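Local coordinates for protein deacetylase EF_0837 (Enterococcus faecalis, PDB 2ICS) that binds two zinc ions per subunit and catalyses, with very low efficiency in vitro, the deacetylation of acetyl-(R)-mandelate, at residues D59-F64 and D75-K80; T85-G90 and F315-K320. All coordinates share one frame; numbering follows the deposited sequence.

How the contacts relate
Both contacts are buried, but on opposite faces of the barrel wall: contact 1 on the outer, helix-bearing side, contact 2 on the inner side, with a partly exposed end at Lys320. They share a sheet: strands 51-61 and 83-89 are neighbours, and backbone pairs of Val61 with Ile87 and Ala89, including Val61 O to Ala89 N at 2.7 Å, are probable hydrogen bonds joining them. Contact 1 is local, within a beta-alpha-beta unit, and combines a small apolar cluster with histidines that hold zinc. Contact 2 spans more than two hundred residues, bringing the loop after helix 309-314 onto strand 83-89. It is apolar around Ile87 and ends in an aliphatic lysine chain with its charge paired elsewhere.

Contact 1 (D59-F64 and D75-K80); sequences DHVHCF and DEIGVK. With ZN (zinc ion), chain B.
Ile77 reaches from the short helix 74-77 toward Val61 and Cys63, where strand 51-61 gives way to loop. Its CB and CG2 lie back from the other segment. CG1 sits between the backbone N and the carbonyl carbon (chi1 61°), and from there the chain extends so that the terminal methyl alone does the touching. Ile77 CD1 comes 3.7 Å from Cys63 CB and 3.9 Å from Val61 CG2; Val61 and Ile77 meet tip to tip, although the modelled approach to the other valine methyl is too short to be reliable. An apolar methyl at the end of a beta-branched chain suits this place, because all three residues are buried and no hydrogen bond crosses between the segments. Cys63 adds a compact side chain, while its backbone N is held by Asp88 OD2.

The residues flanking Val61 turn to the other side of the chain and carry the chemistry. His60 NE2 lies 2.2 Å from the zinc ion, and His62 NE2 binds the same zinc at 2.0 Å. Thr210 and Thr91 hydrogen-bond to ND1 of His60 and His62 respectively, fixing the ring rotations as a second shell. A water oxygen lies 2.0 Å from the zinc ion; Asp272 and carboxylated Lys154 complete the site. The His-X-His pair at the end of the first barrel strand is the signature of the amidohydrolase superfamily; here the X, Val61, faces Ile77.

Contact 2 (T85-G90 and F315-K320); sequences TVIDAG and FHLTQK
Strand 83-89 of the TIM barrel meets the loop that follows helix 309-314 chiefly through two pairs of side chains, Ile87 with Phe315 and Thr85 with Lys320. Ile87 leads with its terminal methyl: CG1 stands anti to the carbonyl carbon (chi1 -52°), and the extended chain carries CD1 to 3.6 Å from Phe315 CD2. The approach to the ring is oblique. The same methyl is also 4.4 Å from Leu317 CD2, a looser neighbour. Isoleucine suits the strand, where beta-branching is favoured, and its CG1-CD1 arm reaches the loop. Phe315 also touches Asp59 and Met186, and Ile87 touches Asp59 and Leu114, which is consistent with these side chains filling the inside of the barrel.

The way the helix stops is consistent with Phe315 and Leu317 being presented to the same strand: His316, with positive phi (52°), is the C-prime residue of a Schellman motif, and the chain then runs through a type I turn from Leu317 to Lys320, closed by Lys320 N to Leu317 O at 3.0 Å.

At the end of the turn, Lys320 lays its aliphatic chain across Thr85, with CD 3.5 Å from OG1 of the threonine and CE at 3.9 Å. This is packing and no hydrogen bond: the hydroxyl is hydrogen-bonded to Asn110 ND2. A bend at the last torsion (chi4 -62°) turns the lysine NZ off the line of its extended methylenes, and it forms salt bridges with Asp330 and Asp328.

Contact 1 (D59-F64 and D75-K80)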
ATOM      1  N   ASP A  59       0.350   1.408  -0.263  1.00 21.06           N
ATOM      2  CA  ASP A  59       0.195   1.857   1.120  1.00 21.10           C
ATOM      3  C   ASP A  59       0.966   1.108   2.208  1.00 20.80           C
ATOM      4  O   ASP A  59       0.665   1.249   3.391  1.00 21.31           O
ATOM      5  CB  ASP A  59      -1.295   1.957   1.505  1.00 21.51           C
ATOM      6  CG  ASP A  59      -1.969   0.606   1.640  1.00 25.65           C
ATOM      7  OD1 ASP A  59      -1.261  -0.421   1.725  1.00 22.52           O
ATOM      8  OD2 ASP A  59      -3.218   0.583   1.676  1.00 25.13           O
ATOM      9  N   HIS A  60       1.938   0.292   1.824  1.00 17.58           N
ATOM     10  CA  HIS A  60       2.759  -0.367   2.826  1.00 17.77           C
ATOM     11  C   HIS A  60       4.159  -0.453   2.245  1.00 19.41           C
ATOM     12  O   HIS A  60       4.486  -1.358   1.476  1.00 17.70           O
ATOM     13  CB  HIS A  60       2.242  -1.755   3.215  1.00 16.10           C
ATOM     14  CG  HIS A  60       2.981  -2.350   4.374  1.00 14.38           C
ATOM     15  ND1 HIS A  60       2.430  -3.236   5.272  1.00 16.16           N
ATOM     16  CD2 HIS A  60       4.272  -2.186   4.767  1.00 13.88           C
ATOM     17  CE1 HIS A  60       3.383  -3.577   6.163  1.00 16.07           C
ATOM     18  NE2 HIS A  60       4.519  -2.965   5.898  1.00 14.39           N
ATOM     19  N   VAL A  61       4.986   0.501   2.651  1.00 20.28           N
ATOM     20  CA  VAL A  61       6.344   0.610   2.150  1.00 21.61           C
ATOM     21  C   VAL A  61       7.332   0.997   3.257  1.00 20.96           C
ATOM     22  O   VAL A  61       6.934   1.409   4.341  1.00 20.77           O
ATOM     23  CB  VAL A  61       6.350   1.685   1.036  1.00 23.12           C
ATOM     24  CG1 VAL A  61       7.693   2.348   0.932  1.00 26.08           C
ATOM     25  CG2 VAL A  61       5.932   1.057  -0.275  1.00 22.60           C
ATOM     26  N   HIS A  62       8.621   0.852   2.970  1.00 21.59           N
ATOM     27  CA  HIS A  62       9.678   1.232   3.894  1.00 22.26           C
ATOM     28  C   HIS A  62      10.728   1.949   3.052  1.00 23.03           C
ATOM     29  O   HIS A  62      11.557   1.323   2.384  1.00 22.47           O
ATOM     30  CB  HIS A  62      10.239  -0.002   4.588  1.00 21.77           C
ATOM     31  CG  HIS A  62       9.278  -0.614   5.558  1.00 24.48           C
ATOM     32  ND1 HIS A  62       8.882  -0.004   6.728  1.00 23.07           N
ATOM     33  CD2 HIS A  62       8.545  -1.753   5.470  1.00 22.11           C
ATOM     34  CE1 HIS A  62       7.936  -0.769   7.296  1.00 24.38           C
ATOM     35  NE2 HIS A  62       7.697  -1.845   6.572  1.00 25.65           N
ATOM     36  N   CYS A  63      10.663   3.277   3.065  1.00 24.37           N
ATOM     37  CA  CYS A  63      11.569   4.076   2.262  1.00 27.55           C
ATOM     38  C   CYS A  63      12.317   5.219   2.946  1.00 29.55           C
ATOM     39  O   CYS A  63      12.591   6.240   2.310  1.00 29.35           O
ATOM     40  CB  CYS A  63      10.817   4.619   1.043  1.00 26.69           C
ATOM     41  SG  CYS A  63       9.369   5.603   1.444  1.00 25.16           S
ATOM     42  N   PHE A  64      12.625   5.069   4.232  1.00 31.30           N
ATOM     43  CA  PHE A  64      13.413   6.074   4.944  1.00 33.95           C
ATOM     44  C   PHE A  64      14.833   5.583   4.660  1.00 34.46           C
ATOM     45  O   PHE A  64      15.309   4.656   5.315  1.00 34.84           O
ATOM     46  CB  PHE A  64      13.140   6.037   6.453  1.00 34.11           C
ATOM     47  CG  PHE A  64      13.978   7.011   7.249  1.00 35.99           C
ATOM     48  CD1 PHE A  64      14.039   6.923   8.637  1.00 37.05           C
ATOM     49  CD2 PHE A  64      14.711   8.016   6.614  1.00 35.28           C
ATOM     50  CE1 PHE A  64      14.813   7.816   9.386  1.00 36.32           C
ATOM     51  CE2 PHE A  64      15.489   8.912   7.351  1.00 34.14           C
ATOM     52  CZ  PHE A  64      15.539   8.812   8.739  1.00 35.74           C
ATOM     53  N   ASP A  75      12.219   6.840  -4.883  1.00 24.66           N
ATOM     54  CA  ASP A  75      11.991   6.749  -6.311  1.00 25.71           C
ATOM     55  C   ASP A  75      12.273   5.393  -6.945  1.00 25.36           C
ATOM     56  O   ASP A  75      11.831   5.141  -8.065  1.00 25.26           O
ATOM     57  CB  ASP A  75      12.739   7.871  -7.038  1.00 27.17           C
ATOM     58  CG  ASP A  75      12.264   9.253  -6.610  1.00 28.26           C
ATOM     59  OD1 ASP A  75      11.073   9.398  -6.243  1.00 26.46           O
ATOM     60  OD2 ASP A  75      13.076  10.198  -6.645  1.00 32.60           O
ATOM     61  N   GLU A  76      12.986   4.513  -6.245  1.00 24.71           N
ATOM     62  CA  GLU A  76      13.256   3.179  -6.787  1.00 25.74           C
ATOM     63  C   GLU A  76      12.037   2.275  -6.610  1.00 24.09           C
ATOM     64  O   GLU A  76      11.876   1.301  -7.337  1.00 25.30           O
ATOM     65  CB  GLU A  76      14.460   2.517  -6.099  1.00 28.52           C
ATOM     66  CG  GLU A  76      15.799   3.172  -6.388  1.00 30.58           C
ATOM     67  CD  GLU A  76      16.074   3.305  -7.874  1.00 28.81           C
ATOM     68  OE1 GLU A  76      15.994   2.291  -8.597  1.00 29.54           O
ATOM     69  OE2 GLU A  76      16.374   4.429  -8.315  1.00 30.70           O
ATOM     70  N   ILE A  77      11.188   2.592  -5.638  1.00 24.08           N
ATOM     71  CA  ILE A  77       9.983   1.797  -5.385  1.00 23.98           C
ATOM     72  C   ILE A  77       8.753   2.580  -5.813  1.00 24.16           C
ATOM     73  O   ILE A  77       7.636   2.061  -5.796  1.00 25.25           O
ATOM     74  CB  ILE A  77       9.805   1.478  -3.885  1.00 20.35           C
ATOM     75  CG1 ILE A  77       9.668   2.789  -3.107  1.00 19.72           C
ATOM     76  CG2 ILE A  77      10.979   0.658  -3.376  1.00 20.26           C
ATOM     77  CD1 ILE A  77       9.283   2.614  -1.662  1.00 18.01           C
ATOM     78  N   GLY A  78       8.964   3.840  -6.175  1.00 23.99           N
ATOM     79  CA  GLY A  78       7.857   4.684  -6.574  1.00 23.05           C
ATOM     80  C   GLY A  78       7.783   4.971  -8.056  1.00 23.94           C
ATOM     81  O   GLY A  78       7.514   4.081  -8.860  1.00 24.72           O
ATOM     82  N   VAL A  79       8.036   6.224  -8.414  1.00 25.66           N
ATOM     83  CA  VAL A  79       7.972   6.663  -9.796  1.00 26.14           C
ATOM     84  C   VAL A  79       8.581   5.687 -10.804  1.00 27.06           C
ATOM     85  O   VAL A  79       7.997   5.445 -11.854  1.00 28.27           O
ATOM     86  CB  VAL A  79       8.625   8.064  -9.952  1.00 27.54           C
ATOM     87  CG1 VAL A  79      10.080   8.023  -9.509  1.00 26.13           C
ATOM     88  CG2 VAL A  79       8.501   8.544 -11.396  1.00 27.41           C
ATOM     89  N   LYS A  80       9.732   5.107 -10.486  1.00 27.39           N
ATOM     90  CA  LYS A  80      10.370   4.183 -11.415  1.00 29.14           C
ATOM     91  C   LYS A  80       9.626   2.858 -11.594  1.00 28.54           C
ATOM     92  O   LYS A  80       9.971   2.065 -12.466  1.00 28.05           O
ATOM     93  CB  LYS A  80      11.819   3.924 -10.983  1.00 30.81           C
ATOM     94  CG  LYS A  80      12.677   5.192 -10.950  1.00 32.57           C
ATOM     95  CD  LYS A  80      14.139   4.875 -10.644  1.00 36.40           C
ATOM     96  CE  LYS A  80      14.978   6.145 -10.461  1.00 39.42           C
ATOM     97  NZ  LYS A  80      15.076   6.986 -11.691  1.00 39.26           N
TER
HETATM   98 ZN    ZN B 400       6.515  -3.439   6.770  1.00 24.94          ZN
HETATM   99  O   HOH W   1       6.125  -5.390   7.081  1.00 23.22           O

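Contact 2 (T85-G90 and F315-K320)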
ATOM      1  N   THR A  85       2.417   7.335  -5.556  1.00 21.93           N
ATOM      2  CA  THR A  85       2.387   7.631  -4.126  1.00 21.83           C
ATOM      3  C   THR A  85       2.729   6.398  -3.289  1.00 22.76           C
ATOM      4  O   THR A  85       2.323   5.280  -3.621  1.00 22.24           O
ATOM      5  CB  THR A  85       0.979   8.153  -3.690  1.00 22.14           C
ATOM      6  OG1 THR A  85       0.710   9.408  -4.327  1.00 22.23           O
ATOM      7  CG2 THR A  85       0.916   8.348  -2.187  1.00 21.88           C
ATOM      8  N   VAL A  86       3.491   6.601  -2.217  1.00 20.86           N
ATOM      9  CA  VAL A  86       3.845   5.508  -1.322  1.00 21.86           C
ATOM     10  C   VAL A  86       3.655   5.965   0.113  1.00 23.51           C
ATOM     11  O   VAL A  86       3.794   7.151   0.429  1.00 24.49           O
ATOM     12  CB  VAL A  86       5.321   5.032  -1.485  1.00 21.91           C
ATOM     13  CG1 VAL A  86       5.525   4.404  -2.857  1.00 20.30           C
ATOM     14  CG2 VAL A  86       6.280   6.197  -1.271  1.00 23.28           C
ATOM     15  N   ILE A  87       3.317   5.020   0.978  1.00 22.20           N
ATOM     16  CA  ILE A  87       3.130   5.319   2.379  1.00 21.98           C
ATOM     17  C   ILE A  87       4.064   4.430   3.174  1.00 22.78           C
ATOM     18  O   ILE A  87       3.935   3.203   3.159  1.00 24.28           O
ATOM     19  CB  ILE A  87       1.682   5.049   2.832  1.00 23.99           C
ATOM     20  CG1 ILE A  87       0.700   5.773   1.901  1.00 24.93           C
ATOM     21  CG2 ILE A  87       1.503   5.515   4.272  1.00 23.35           C
ATOM     22  CD1 ILE A  87      -0.765   5.585   2.274  1.00 24.50           C
ATOM     23  N   ASP A  88       5.026   5.050   3.850  1.00 22.38           N
ATOM     24  CA  ASP A  88       5.969   4.308   4.670  1.00 21.42           C
ATOM     25  C   ASP A  88       5.225   3.792   5.902  1.00 21.15           C
ATOM     26  O   ASP A  88       4.632   4.572   6.643  1.00 20.45           O
ATOM     27  CB  ASP A  88       7.126   5.211   5.078  1.00 20.78           C
ATOM     28  CG  ASP A  88       8.062   4.536   6.049  1.00 23.12           C
ATOM     29  OD1 ASP A  88       7.730   4.488   7.252  1.00 22.61           O
ATOM     30  OD2 ASP A  88       9.119   4.035   5.604  1.00 23.87           O
ATOM     31  N   ALA A  89       5.265   2.479   6.117  1.00 20.91           N
ATOM     32  CA  ALA A  89       4.543   1.861   7.229  1.00 22.05           C
ATOM     33  C   ALA A  89       5.197   1.897   8.612  1.00 23.33           C
ATOM     34  O   ALA A  89       5.536   0.852   9.183  1.00 21.96           O
ATOM     35  CB  ALA A  89       4.180   0.419   6.868  1.00 20.09           C
ATOM     36  N   GLY A  90       5.367   3.100   9.153  1.00 24.00           N
ATOM     37  CA  GLY A  90       5.936   3.235  10.483  1.00 24.79           C
ATOM     38  C   GLY A  90       7.414   2.961  10.678  1.00 25.74           C
ATOM     39  O   GLY A  90       7.829   2.527  11.756  1.00 26.36           O
ATOM     40  N   PHE A 315      -6.461   5.583   3.694  1.00 27.27           N
ATOM     41  CA  PHE A 315      -5.744   6.639   4.391  1.00 27.22           C
ATOM     42  C   PHE A 315      -6.165   8.067   4.086  1.00 25.59           C
ATOM     43  O   PHE A 315      -5.399   9.010   4.269  1.00 24.67           O
ATOM     44  CB  PHE A 315      -4.248   6.444   4.155  1.00 25.38           C
ATOM     45  CG  PHE A 315      -3.733   5.166   4.740  1.00 26.31           C
ATOM     46  CD1 PHE A 315      -3.510   5.058   6.107  1.00 23.57           C
ATOM     47  CD2 PHE A 315      -3.564   4.041   3.941  1.00 24.11           C
ATOM     48  CE1 PHE A 315      -3.133   3.846   6.675  1.00 26.43           C
ATOM     49  CE2 PHE A 315      -3.187   2.822   4.500  1.00 27.14           C
ATOM     50  CZ  PHE A 315      -2.972   2.726   5.870  1.00 26.94           C
ATOM     51  N   HIS A 316      -7.395   8.214   3.621  1.00 26.50           N
ATOM     52  CA  HIS A 316      -7.948   9.522   3.339  1.00 28.97           C
ATOM     53  C   HIS A 316      -7.127  10.435   2.441  1.00 30.54           C
ATOM     54  O   HIS A 316      -6.967  11.623   2.729  1.00 30.47           O
ATOM     55  CB  HIS A 316      -8.261  10.212   4.670  1.00 29.63           C
ATOM     56  CG  HIS A 316      -9.215   9.436   5.522  1.00 31.55           C
ATOM     57  ND1 HIS A 316      -8.949   9.107   6.833  1.00 34.53           N
ATOM     58  CD2 HIS A 316     -10.417   8.881   5.233  1.00 33.06           C
ATOM     59  CE1 HIS A 316      -9.942   8.380   7.314  1.00 33.75           C
ATOM     60  NE2 HIS A 316     -10.846   8.228   6.363  1.00 33.79           N
ATOM     61  N   LEU A 317      -6.589   9.877   1.360  1.00 31.41           N
ATOM     62  CA  LEU A 317      -5.855  10.683   0.399  1.00 32.63           C
ATOM     63  C   LEU A 317      -6.973  11.177  -0.527  1.00 32.80           C
ATOM     64  O   LEU A 317      -7.163  10.671  -1.637  1.00 31.11           O
ATOM     65  CB  LEU A 317      -4.834   9.836  -0.374  1.00 32.35           C
ATOM     66  CG  LEU A 317      -3.676   9.225   0.425  1.00 34.17           C
ATOM     67  CD1 LEU A 317      -2.978  10.295   1.260  1.00 35.71           C
ATOM     68  CD2 LEU A 317      -4.210   8.146   1.329  1.00 39.07           C
ATOM     69  N   THR A 318      -7.725  12.154  -0.024  1.00 34.09           N
ATOM     70  CA  THR A 318      -8.866  12.742  -0.719  1.00 35.65           C
ATOM     71  C   THR A 318      -8.565  13.283  -2.110  1.00 33.92           C
ATOM     72  O   THR A 318      -9.440  13.312  -2.970  1.00 35.11           O
ATOM     73  CB  THR A 318      -9.485  13.892   0.117  1.00 37.80           C
ATOM     74  OG1 THR A 318      -8.498  14.906   0.347  1.00 38.62           O
ATOM     75  CG2 THR A 318      -9.979  13.369   1.459  1.00 38.11           C
ATOM     76  N   GLN A 319      -7.329  13.707  -2.328  1.00 32.82           N
ATOM     77  CA  GLN A 319      -6.929  14.268  -3.612  1.00 33.31           C
ATOM     78  C   GLN A 319      -6.336  13.260  -4.602  1.00 33.11           C
ATOM     79  O   GLN A 319      -5.932  13.639  -5.703  1.00 32.81           O
ATOM     80  CB  GLN A 319      -5.927  15.409  -3.372  1.00 36.67           C
ATOM     81  CG  GLN A 319      -6.530  16.816  -3.414  1.00 39.13           C
ATOM     82  CD  GLN A 319      -7.929  16.886  -2.834  1.00 42.19           C
ATOM     83  OE1 GLN A 319      -8.135  16.647  -1.645  1.00 46.39           O
ATOM     84  NE2 GLN A 319      -8.902  17.211  -3.679  1.00 42.20           N
ATOM     85  N   LYS A 320      -6.299  11.982  -4.227  1.00 29.88           N
ATOM     86  CA  LYS A 320      -5.729  10.956  -5.100  1.00 28.68           C
ATOM     87  C   LYS A 320      -6.591   9.696  -5.210  1.00 26.79           C
ATOM     88  O   LYS A 320      -7.644   9.600  -4.587  1.00 24.77           O
ATOM     89  CB  LYS A 320      -4.334  10.586  -4.584  1.00 29.68           C
ATOM     90  CG  LYS A 320      -3.430  11.808  -4.380  1.00 30.37           C
ATOM     91  CD  LYS A 320      -2.063  11.435  -3.851  1.00 31.18           C
ATOM     92  CE  LYS A 320      -1.212  12.670  -3.596  1.00 29.21           C
ATOM     93  NZ  LYS A 320      -0.952  13.452  -4.840  1.00 31.32           N
TER